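Local coordinates for monosaccharide ABC transporter substrate-binding protein, CUT2 family (Acidothermus cellulolyticus, PDB 4RU1) that binds myo-inositol and probably serves as the carbohydrate-binding component of an ABC-type sugar transporter, at residues D78-T83 / A100-V105. Sequence-based numbering, arbitrary orientation.
Sequences DGIAVT and AGIPVV
Ile80 and Val104 sit side by side on neighbouring parallel strands, joined by the right-handed beta-alpha-beta crossover in which helix 87-99 links strand 79-82 to strand 104-107 in one Rossmann-like lobe of this periplasmic binding protein. On the face covered by helices 62-74 and 87-99, the branches of Ile80 diverge: with CG1 anti to the carbonyl carbon (chi1 -65°), CG1 and CD1 lean over CG2 of Ile102, while CG2 reaches toward CG2 of Val104, 4.1 Å away. That Val104 methyl also meets CG1 of Val82 at 3.6 Å, so one methyl touches two side chains of the neighbouring strand. Ala81 and Val105 turn to the other face, against helix 253-270. The ring of Pro103 rests against the Asp78 carbonyl: its CG and CD both lie 3.2 Å from Asp78 O, and its own O accepts the N-H of Ile80. An alanine in place of Pro103 would probably leave a gap beside the Asp78 carbonyl and a backbone freer to turn just ahead of the strand. Further along, Ile80 O takes the N-H of Val105 at 2.9 Å, nearly straight at 169°, and Val82 N donates in turn to Val105 O.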
# COMPACT_ATOMS: atom_id res chain seq x y z
N ASP A 78 -24.24 -1.77 -4.50
CA ASP A 78 -24.65 -1.47 -3.11
C ASP A 78 -23.62 -0.67 -2.31
O ASP A 78 -23.98 -0.05 -1.29
CB ASP A 78 -25.02 -2.74 -2.37
CG ASP A 78 -26.17 -3.45 -3.05
OD1 ASP A 78 -27.24 -2.87 -3.07
OD2 ASP A 78 -25.99 -4.55 -3.66
N GLY A 79 -22.33 -0.73 -2.72
CA GLY A 79 -21.27 0.03 -2.10
C GLY A 79 -20.05 -0.04 -2.97
O GLY A 79 -19.90 -0.93 -3.79
N ILE A 80 -19.20 0.91 -2.69
CA ILE A 80 -17.95 1.11 -3.35
C ILE A 80 -16.83 1.17 -2.31
O ILE A 80 -16.90 1.89 -1.34
CB ILE A 80 -17.93 2.38 -4.20
CG1 ILE A 80 -18.96 2.28 -5.40
CG2 ILE A 80 -16.49 2.68 -4.70
CD1 ILE A 80 -19.18 3.56 -6.14
N ALA A 81 -15.79 0.38 -2.57
CA ALA A 81 -14.53 0.47 -1.87
C ALA A 81 -13.47 0.97 -2.83
O ALA A 81 -13.25 0.34 -3.92
CB ALA A 81 -14.24 -0.92 -1.34
N VAL A 82 -12.85 2.12 -2.53
CA VAL A 82 -12.00 2.78 -3.50
C VAL A 82 -10.68 3.27 -2.91
O VAL A 82 -10.59 3.63 -1.75
CB VAL A 82 -12.74 3.99 -4.08
CG1 VAL A 82 -13.02 5.08 -3.05
CG2 VAL A 82 -12.05 4.51 -5.30
N THR A 83 -9.63 3.24 -3.73
CA THR A 83 -8.30 3.82 -3.36
C THR A 83 -8.15 5.24 -3.92
O THR A 83 -8.72 5.55 -4.98
CB THR A 83 -7.14 2.94 -3.85
OG1 THR A 83 -7.11 3.02 -5.29
CG2 THR A 83 -7.37 1.53 -3.45
N ALA A 100 -25.09 10.21 -5.39
CA ALA A 100 -26.02 9.23 -5.90
C ALA A 100 -26.54 8.22 -4.85
O ALA A 100 -27.24 7.27 -5.21
CB ALA A 100 -25.42 8.51 -7.12
N GLY A 101 -26.19 8.38 -3.57
CA GLY A 101 -26.70 7.50 -2.52
C GLY A 101 -25.96 6.18 -2.30
O GLY A 101 -26.51 5.28 -1.64
N ILE A 102 -24.82 6.01 -2.96
CA ILE A 102 -24.05 4.78 -2.79
C ILE A 102 -23.01 4.99 -1.72
O ILE A 102 -22.29 5.94 -1.78
CB ILE A 102 -23.35 4.34 -4.10
CG1 ILE A 102 -24.44 4.12 -5.19
CG2 ILE A 102 -22.47 3.14 -3.86
CD1 ILE A 102 -23.87 3.99 -6.59
N PRO A 103 -23.00 4.13 -0.66
CA PRO A 103 -22.00 4.31 0.39
C PRO A 103 -20.60 3.97 -0.10
O PRO A 103 -20.43 2.96 -0.85
CB PRO A 103 -22.44 3.32 1.44
CG PRO A 103 -23.11 2.25 0.73
CD PRO A 103 -23.87 2.98 -0.37
N VAL A 104 -19.64 4.80 0.27
CA VAL A 104 -18.25 4.53 -0.11
C VAL A 104 -17.35 4.45 1.11
O VAL A 104 -17.51 5.16 2.12
CB VAL A 104 -17.70 5.58 -1.08
CG1 VAL A 104 -17.73 6.90 -0.39
CG2 VAL A 104 -16.30 5.22 -1.51
N VAL A 105 -16.43 3.51 1.00
CA VAL A 105 -15.33 3.33 1.93
C VAL A 105 -14.06 3.47 1.15
O VAL A 105 -13.98 2.97 0.03
CB VAL A 105 -15.42 2.02 2.70
CG1 VAL A 105 -14.16 1.72 3.54
CG2 VAL A 105 -16.64 2.08 3.64